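Local coordinates for protein AtFKBP42 (Arabidopsis thaliana, PDB 2F4E) that probably catalyses the cis-trans isomerisation of peptidyl-proline bonds, modulates the vacuolar uptake of MRP substrates and regulates cell elongation and orientation, at residues Cys70-Arg75 with Ile111-Met116; Asp87-Gln92 with Leu150-Val155. All coordinates share one frame; numbering follows the deposited sequence.

Contact 1. Residues Cys70-Arg75 with Ile111-Met116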
ATOM      1  N   CYS A  70     -11.056   2.348  -5.040  1.00 38.92           N
ATOM      2  CA  CYS A  70     -10.594   2.663  -3.702  1.00 38.00           C
ATOM      3  C   CYS A  70      -9.955   4.043  -3.615  1.00 37.57           C
ATOM      4  O   CYS A  70      -9.167   4.446  -4.469  1.00 36.40           O
ATOM      5  CB  CYS A  70      -9.582   1.609  -3.252  1.00 39.30           C
ATOM      6  SG  CYS A  70     -10.009  -0.100  -3.729  1.00 45.51           S
ATOM      7  N   PHE A  71     -10.312   4.762  -2.564  1.00 34.63           N
ATOM      8  CA  PHE A  71      -9.751   6.078  -2.311  1.00 36.24           C
ATOM      9  C   PHE A  71      -8.876   5.897  -1.090  1.00 35.80           C
ATOM     10  O   PHE A  71      -9.332   5.372  -0.069  1.00 34.18           O
ATOM     11  CB  PHE A  71     -10.872   7.080  -2.072  1.00 35.09           C
ATOM     12  CG  PHE A  71     -11.594   7.454  -3.327  1.00 37.07           C
ATOM     13  CD1 PHE A  71     -11.012   8.330  -4.240  1.00 38.17           C
ATOM     14  CD2 PHE A  71     -12.813   6.872  -3.639  1.00 37.53           C
ATOM     15  CE1 PHE A  71     -11.640   8.619  -5.454  1.00 38.20           C
ATOM     16  CE2 PHE A  71     -13.445   7.152  -4.846  1.00 38.56           C
ATOM     17  CZ  PHE A  71     -12.859   8.025  -5.756  1.00 36.33           C
ATOM     18  N   LEU A  72      -7.615   6.307  -1.199  1.00 34.44           N
ATOM     19  CA  LEU A  72      -6.697   6.123  -0.088  1.00 33.97           C
ATOM     20  C   LEU A  72      -5.531   7.102   0.010  1.00 31.88           C
ATOM     21  O   LEU A  72      -5.146   7.757  -0.963  1.00 33.14           O
ATOM     22  CB  LEU A  72      -6.147   4.693  -0.135  1.00 33.08           C
ATOM     23  CG  LEU A  72      -5.223   4.406  -1.324  1.00 33.09           C
ATOM     24  CD1 LEU A  72      -3.803   4.299  -0.848  1.00 35.46           C
ATOM     25  CD2 LEU A  72      -5.638   3.128  -2.002  1.00 33.50           C
ATOM     26  N   HIS A  73      -4.990   7.188   1.218  1.00 29.18           N
ATOM     27  CA  HIS A  73      -3.831   8.013   1.521  1.00 29.49           C
ATOM     28  C   HIS A  73      -2.702   7.025   1.803  1.00 30.01           C
ATOM     29  O   HIS A  73      -2.957   5.911   2.253  1.00 28.78           O
ATOM     30  CB  HIS A  73      -4.063   8.846   2.778  1.00 28.18           C
ATOM     31  CG  HIS A  73      -4.654  10.188   2.527  1.00 29.77           C
ATOM     32  ND1 HIS A  73      -4.132  11.072   1.594  1.00 33.53           N
ATOM     33  CD2 HIS A  73      -5.680  10.844   3.114  1.00 27.75           C
ATOM     34  CE1 HIS A  73      -4.810  12.195   1.626  1.00 32.72           C
ATOM     35  NE2 HIS A  73      -5.761  12.087   2.545  1.00 32.44           N
ATOM     36  N   TYR A  74      -1.461   7.420   1.548  1.00 31.35           N
ATOM     37  CA  TYR A  74      -0.347   6.527   1.831  1.00 29.71           C
ATOM     38  C   TYR A  74       1.029   7.165   1.725  1.00 30.51           C
ATOM     39  O   TYR A  74       1.215   8.182   1.059  1.00 31.71           O
ATOM     40  CB  TYR A  74      -0.401   5.299   0.914  1.00 29.90           C
ATOM     41  CG  TYR A  74       0.181   5.500  -0.471  1.00 32.72           C
ATOM     42  CD1 TYR A  74       1.544   5.315  -0.716  1.00 33.09           C
ATOM     43  CD2 TYR A  74      -0.632   5.875  -1.540  1.00 32.10           C
ATOM     44  CE1 TYR A  74       2.070   5.497  -1.994  1.00 33.65           C
ATOM     45  CE2 TYR A  74      -0.117   6.057  -2.808  1.00 32.94           C
ATOM     46  CZ  TYR A  74       1.231   5.871  -3.041  1.00 35.72           C
ATOM     47  OH  TYR A  74       1.737   6.063  -4.309  1.00 39.96           O
ATOM     48  N   ARG A  75       1.984   6.560   2.421  1.00 29.58           N
ATOM     49  CA  ARG A  75       3.372   6.999   2.382  1.00 30.80           C
ATOM     50  C   ARG A  75       4.152   5.784   1.927  1.00 28.32           C
ATOM     51  O   ARG A  75       3.758   4.650   2.208  1.00 31.93           O
ATOM     52  CB  ARG A  75       3.872   7.432   3.759  1.00 28.36           C
ATOM     53  CG  ARG A  75       3.193   8.658   4.315  1.00 30.12           C
ATOM     54  CD  ARG A  75       3.888   9.126   5.583  1.00 30.82           C
ATOM     55  NE  ARG A  75       3.236  10.300   6.150  1.00 30.80           N
ATOM     56  CZ  ARG A  75       2.206  10.273   6.989  1.00 33.72           C
ATOM     57  NH1 ARG A  75       1.691   9.117   7.391  1.00 30.36           N
ATOM     58  NH2 ARG A  75       1.668  11.415   7.394  1.00 34.66           N
ATOM     59  N   ILE A 111      -2.648  -5.428  -3.694  1.00 32.57           N
ATOM     60  CA  ILE A 111      -2.876  -6.685  -3.000  1.00 34.58           C
ATOM     61  C   ILE A 111      -3.129  -6.428  -1.516  1.00 36.02           C
ATOM     62  O   ILE A 111      -3.990  -7.061  -0.906  1.00 38.13           O
ATOM     63  CB  ILE A 111      -1.671  -7.630  -3.184  1.00 34.22           C
ATOM     64  CG1 ILE A 111      -1.634  -8.132  -4.635  1.00 35.38           C
ATOM     65  CG2 ILE A 111      -1.766  -8.781  -2.207  1.00 35.25           C
ATOM     66  CD1 ILE A 111      -0.380  -8.874  -5.010  1.00 33.26           C
ATOM     67  N   GLY A 112      -2.393  -5.481  -0.949  1.00 35.84           N
ATOM     68  CA  GLY A 112      -2.579  -5.159   0.450  1.00 33.88           C
ATOM     69  C   GLY A 112      -3.914  -4.488   0.652  1.00 33.01           C
ATOM     70  O   GLY A 112      -4.661  -4.880   1.536  1.00 33.76           O
ATOM     71  N   VAL A 113      -4.209  -3.486  -0.175  1.00 31.35           N
ATOM     72  CA  VAL A 113      -5.463  -2.740  -0.099  1.00 32.30           C
ATOM     73  C   VAL A 113      -6.663  -3.664  -0.172  1.00 34.45           C
ATOM     74  O   VAL A 113      -7.632  -3.498   0.563  1.00 35.24           O
ATOM     75  CB  VAL A 113      -5.564  -1.697  -1.252  1.00 28.46           C
ATOM     76  CG1 VAL A 113      -6.977  -1.202  -1.383  1.00 27.98           C
ATOM     77  CG2 VAL A 113      -4.627  -0.521  -0.984  1.00 30.52           C
ATOM     78  N   ALA A 114      -6.586  -4.634  -1.071  1.00 35.36           N
ATOM     79  CA  ALA A 114      -7.668  -5.591  -1.263  1.00 37.10           C
ATOM     80  C   ALA A 114      -8.012  -6.332   0.022  1.00 37.60           C
ATOM     81  O   ALA A 114      -9.081  -6.927   0.122  1.00 40.24           O
ATOM     82  CB  ALA A 114      -7.295  -6.601  -2.368  1.00 35.28           C
ATOM     83  N   SER A 115      -7.117  -6.290   1.003  1.00 36.40           N
ATOM     84  CA  SER A 115      -7.337  -6.998   2.259  1.00 34.44           C
ATOM     85  C   SER A 115      -7.782  -6.060   3.366  1.00 35.20           C
ATOM     86  O   SER A 115      -7.989  -6.480   4.498  1.00 33.30           O
ATOM     87  CB  SER A 115      -6.046  -7.696   2.692  1.00 37.83           C
ATOM     88  OG  SER A 115      -5.197  -6.792   3.377  1.00 35.90           O
ATOM     89  N   MET A 116      -7.940  -4.789   3.037  1.00 33.57           N
ATOM     90  CA  MET A 116      -8.317  -3.805   4.031  1.00 36.17           C
ATOM     91  C   MET A 116      -9.791  -3.418   4.056  1.00 38.93           C
ATOM     92  O   MET A 116     -10.517  -3.550   3.068  1.00 40.13           O
ATOM     93  CB  MET A 116      -7.462  -2.545   3.842  1.00 35.85           C
ATOM     94  CG  MET A 116      -5.972  -2.765   4.032  1.00 37.10           C
ATOM     95  SD  MET A 116      -4.983  -1.323   3.635  1.00 33.52           S
ATOM     96  CE  MET A 116      -4.975  -0.497   5.178  1.00 33.00           C
TER

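Contact 2. Residues Asp87-Gln92 with Leu150-Val155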
ATOM      1  N   ASP A  87       4.142  10.530  -0.291  1.00 33.56           N
ATOM      2  CA  ASP A  87       3.384  10.932   0.895  1.00 33.72           C
ATOM      3  C   ASP A  87       2.154  11.719   0.453  1.00 33.74           C
ATOM      4  O   ASP A  87       2.204  12.942   0.333  1.00 33.57           O
ATOM      5  CB  ASP A  87       4.251  11.826   1.791  1.00 34.15           C
ATOM      6  CG  ASP A  87       3.704  11.957   3.204  1.00 36.33           C
ATOM      7  OD1 ASP A  87       2.483  12.131   3.378  1.00 33.56           O
ATOM      8  OD2 ASP A  87       4.507  11.903   4.152  1.00 39.51           O
ATOM      9  N   THR A  88       1.050  11.020   0.200  1.00 33.38           N
ATOM     10  CA  THR A  88      -0.175  11.686  -0.231  1.00 30.45           C
ATOM     11  C   THR A  88      -0.763  12.612   0.819  1.00 30.98           C
ATOM     12  O   THR A  88      -1.461  13.546   0.470  1.00 30.24           O
ATOM     13  CB  THR A  88      -1.257  10.673  -0.675  1.00 29.43           C
ATOM     14  OG1 THR A  88      -1.658   9.871   0.442  1.00 28.92           O
ATOM     15  CG2 THR A  88      -0.717   9.789  -1.814  1.00 24.02           C
ATOM     16  N   TRP A  89      -0.489  12.360   2.097  1.00 30.00           N
ATOM     17  CA  TRP A  89      -0.988  13.236   3.158  1.00 34.03           C
ATOM     18  C   TRP A  89      -0.314  14.596   3.064  1.00 36.05           C
ATOM     19  O   TRP A  89      -0.970  15.621   3.168  1.00 35.46           O
ATOM     20  CB  TRP A  89      -0.715  12.650   4.542  1.00 31.25           C
ATOM     21  CG  TRP A  89      -1.714  11.633   4.989  1.00 33.78           C
ATOM     22  CD1 TRP A  89      -3.015  11.854   5.352  1.00 32.09           C
ATOM     23  CD2 TRP A  89      -1.484  10.232   5.154  1.00 32.72           C
ATOM     24  NE1 TRP A  89      -3.600  10.677   5.736  1.00 31.77           N
ATOM     25  CE2 TRP A  89      -2.683   9.659   5.624  1.00 33.11           C
ATOM     26  CE3 TRP A  89      -0.376   9.397   4.949  1.00 34.87           C
ATOM     27  CZ2 TRP A  89      -2.814   8.297   5.895  1.00 32.30           C
ATOM     28  CZ3 TRP A  89      -0.502   8.037   5.215  1.00 33.64           C
ATOM     29  CH2 TRP A  89      -1.715   7.501   5.684  1.00 30.55           C
ATOM     30  N   HIS A  90       1.000  14.600   2.867  1.00 38.81           N
ATOM     31  CA  HIS A  90       1.722  15.856   2.766  1.00 43.01           C
ATOM     32  C   HIS A  90       1.214  16.669   1.583  1.00 43.17           C
ATOM     33  O   HIS A  90       0.976  17.865   1.713  1.00 44.59           O
ATOM     34  CB  HIS A  90       3.231  15.615   2.625  1.00 43.69           C
ATOM     35  CG  HIS A  90       4.023  16.879   2.480  1.00 47.07           C
ATOM     36  ND1 HIS A  90       4.074  17.838   3.464  1.00 48.33           N
ATOM     37  CD2 HIS A  90       4.764  17.346   1.449  1.00 48.30           C
ATOM     38  CE1 HIS A  90       4.817  18.852   3.046  1.00 50.24           C
ATOM     39  NE2 HIS A  90       5.247  18.578   1.828  1.00 49.93           N
ATOM     40  N   GLU A  91       1.024  16.029   0.434  1.00 43.62           N
ATOM     41  CA  GLU A  91       0.558  16.767  -0.736  1.00 44.74           C
ATOM     42  C   GLU A  91      -0.953  16.919  -0.799  1.00 44.08           C
ATOM     43  O   GLU A  91      -1.499  17.362  -1.811  1.00 44.75           O
ATOM     44  CB  GLU A  91       1.076  16.127  -2.028  1.00 46.57           C
ATOM     45  CG  GLU A  91       0.613  14.710  -2.296  1.00 52.01           C
ATOM     46  CD  GLU A  91       0.955  14.252  -3.720  1.00 54.22           C
ATOM     47  OE1 GLU A  91       0.742  15.048  -4.659  1.00 56.45           O
ATOM     48  OE2 GLU A  91       1.419  13.106  -3.918  1.00 53.14           O
ATOM     49  N   GLN A  92      -1.623  16.568   0.294  1.00 43.04           N
ATOM     50  CA  GLN A  92      -3.074  16.688   0.385  1.00 43.39           C
ATOM     51  C   GLN A  92      -3.750  16.180  -0.882  1.00 41.88           C
ATOM     52  O   GLN A  92      -4.630  16.841  -1.416  1.00 41.29           O
ATOM     53  CB  GLN A  92      -3.458  18.156   0.582  1.00 45.11           C
ATOM     54  CG  GLN A  92      -2.637  18.890   1.626  1.00 48.66           C
ATOM     55  CD  GLN A  92      -3.037  20.348   1.761  1.00 50.47           C
ATOM     56  OE1 GLN A  92      -2.963  21.122   0.803  1.00 50.68           O
ATOM     57  NE2 GLN A  92      -3.468  20.729   2.958  1.00 49.62           N
ATOM     58  N   LEU A 150       7.980  -0.308   1.777  1.00 29.34           N
ATOM     59  CA  LEU A 150       7.109  -0.272   2.934  1.00 27.23           C
ATOM     60  C   LEU A 150       6.040   0.761   2.619  1.00 28.56           C
ATOM     61  O   LEU A 150       6.329   1.819   2.055  1.00 27.24           O
ATOM     62  CB  LEU A 150       7.857   0.168   4.192  1.00 28.48           C
ATOM     63  CG  LEU A 150       6.937   0.321   5.412  1.00 30.47           C
ATOM     64  CD1 LEU A 150       6.496  -1.042   5.860  1.00 30.93           C
ATOM     65  CD2 LEU A 150       7.636   1.024   6.548  1.00 29.74           C
ATOM     66  N   TYR A 151       4.806   0.444   2.973  1.00 26.04           N
ATOM     67  CA  TYR A 151       3.704   1.364   2.757  1.00 28.10           C
ATOM     68  C   TYR A 151       2.913   1.527   4.038  1.00 28.74           C
ATOM     69  O   TYR A 151       2.731   0.588   4.801  1.00 28.31           O
ATOM     70  CB  TYR A 151       2.744   0.855   1.686  1.00 27.91           C
ATOM     71  CG  TYR A 151       3.282   0.768   0.283  1.00 28.92           C
ATOM     72  CD1 TYR A 151       3.415   1.900  -0.514  1.00 26.38           C
ATOM     73  CD2 TYR A 151       3.582  -0.470  -0.276  1.00 24.13           C
ATOM     74  CE1 TYR A 151       3.819   1.787  -1.846  1.00 28.70           C
ATOM     75  CE2 TYR A 151       3.983  -0.592  -1.589  1.00 29.54           C
ATOM     76  CZ  TYR A 151       4.102   0.527  -2.365  1.00 26.65           C
ATOM     77  OH  TYR A 151       4.497   0.356  -3.659  1.00 30.16           O
ATOM     78  N   GLU A 152       2.465   2.747   4.271  1.00 28.71           N
ATOM     79  CA  GLU A 152       1.639   3.048   5.416  1.00 29.36           C
ATOM     80  C   GLU A 152       0.407   3.542   4.691  1.00 31.08           C
ATOM     81  O   GLU A 152       0.370   4.680   4.212  1.00 32.09           O
ATOM     82  CB  GLU A 152       2.244   4.163   6.265  1.00 30.53           C
ATOM     83  CG  GLU A 152       1.439   4.445   7.525  1.00 36.78           C
ATOM     84  CD  GLU A 152       1.790   5.769   8.201  1.00 40.13           C
ATOM     85  OE1 GLU A 152       2.752   6.446   7.795  1.00 40.75           O
ATOM     86  OE2 GLU A 152       1.088   6.133   9.168  1.00 42.35           O
ATOM     87  N   VAL A 153      -0.588   2.676   4.573  1.00 29.78           N
ATOM     88  CA  VAL A 153      -1.797   3.047   3.859  1.00 32.75           C
ATOM     89  C   VAL A 153      -3.093   3.108   4.666  1.00 34.03           C
ATOM     90  O   VAL A 153      -3.355   2.275   5.529  1.00 35.57           O
ATOM     91  CB  VAL A 153      -2.019   2.111   2.646  1.00 33.19           C
ATOM     92  CG1 VAL A 153      -1.965   0.662   3.094  1.00 33.34           C
ATOM     93  CG2 VAL A 153      -3.356   2.407   1.995  1.00 30.71           C
ATOM     94  N   GLU A 154      -3.896   4.121   4.374  1.00 30.83           N
ATOM     95  CA  GLU A 154      -5.179   4.278   5.026  1.00 34.18           C
ATOM     96  C   GLU A 154      -6.243   4.418   3.948  1.00 34.06           C
ATOM     97  O   GLU A 154      -6.217   5.359   3.148  1.00 35.80           O
ATOM     98  CB  GLU A 154      -5.204   5.500   5.950  1.00 32.41           C
ATOM     99  CG  GLU A 154      -6.574   5.695   6.569  1.00 41.03           C
ATOM    100  CD  GLU A 154      -6.621   6.789   7.610  1.00 44.43           C
ATOM    101  OE1 GLU A 154      -5.548   7.268   8.029  1.00 47.50           O
ATOM    102  OE2 GLU A 154      -7.746   7.164   8.000  1.00 46.72           O
ATOM    103  N   VAL A 155      -7.171   3.469   3.937  1.00 33.86           N
ATOM    104  CA  VAL A 155      -8.244   3.457   2.962  1.00 32.70           C
ATOM    105  C   VAL A 155      -9.379   4.399   3.349  1.00 33.13           C
ATOM    106  O   VAL A 155     -10.015   4.236   4.384  1.00 33.94           O
ATOM    107  CB  VAL A 155      -8.823   2.028   2.791  1.00 35.24           C
ATOM    108  CG1 VAL A 155      -9.852   2.011   1.690  1.00 35.12           C
ATOM    109  CG2 VAL A 155      -7.709   1.040   2.491  1.00 32.77           C
TER

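Contact 1. Residues Cys70-Arg75 with Ile111-Met116
V113 meets the strand through both of its methyls because of one torsion: CG1 is anti to the backbone N (chi1 165°) and CG2 anti to the carbonyl carbon, which puts one methyl beside C70 and the other beside L72. This is the heart of the FKBP fold, where a short helix, here 107-113, packs against the concave face of a curled antiparallel sheet. On the sheet side, strand 69-78 sends C70 and L72, two residues apart, onto V113 in that helix.

CG1 of V113 packs on the sulfur, 4.0 Å from SG of C70. CG2 goes to the leucine, reaching 3.9 Å from CD2 of L72, and here the two side chains come together tip to tip. L72 has CG set between its own N and carbonyl carbon (chi1 68°), and from there CD2 is the branch that meets the valine. Both touches are apolar and no hydrogen bond crosses, so helix and strand are joined here by van der Waals packing of buried side chains. The backbones stay well apart, 8.3 Å between CA of C70 and CA of V113.

Around this spot the hydrophobic core carries on: C70 also touches L99 and F158, while L72 rests on V153, I95 and L97. M116 adds its side chain against V153 and V155 of strand 149-158.

A type I turn runs from V113 to M116, with M116 N bonded to V113 O. The carbonyl of G112 is gripped twice, by S115 N and by S115 OG, the latter 2.7 Å from G112 O and in the carbonyl plane.

Contact 2. Residues Asp87-Gln92 with Leu150-Val155
In the loop between strands 84-87 and 95-98 of the FKBP domain, W89 reaches across to E152 and E154 of strand 149-158, the indole's six-membered ring leading. An Asx motif shapes the start of this loop: OD1 of D87 accepts from H90 N at 2.9 Å, the N-H coming from above the carboxylate plane.

The strand meets the ring at its edge, near the ring plane. CZ3 of W89 lies 3.6 Å from the backbone O of E152, and CZ2 of W89 is as far from OE1 of E154. The indole and the E154 side chain cross at about a right angle, with CB of E154 3.7 Å from CZ2 of W89 and the carboxylate plane turned 54° from the ring. The oxygens approach ring carbons, CB adds apolar packing, and no hydrogen bond joins the two segments.

The acids find their strongest partners elsewhere: E154 OE1 pairs with R121 and E152 OE1 with R75. Replacing W89 by an alanine removes the indole, which would probably open a gap beside CB of E154 and leave the E152 carbonyl without its aromatic neighbour.

Stacked on H73 and also touching R75 and R121, the indole bridges the loop to three adjoining strands, 69-78, 149-158 and 121-126.

In the fold
Strands 69-78 and 149-158 are antiparallel neighbours in one sheet, and each contact uses one of them. Contact 1 is deep in the core, helix against strand and purely apolar. Contact 2, about 10 Å away between centres, is only partly buried: an indole edge lies among acids whose charges are met by arginines. Strand 69-78 links the two, since L72 faces the helix in contact 1, while R75 NE forms a salt bridge to D87 OD2 and Y74 N meets T88 OG1 in the loop of contact 2. M116 and V153 also connect them, CE of M116 packing against the V153 backbone O.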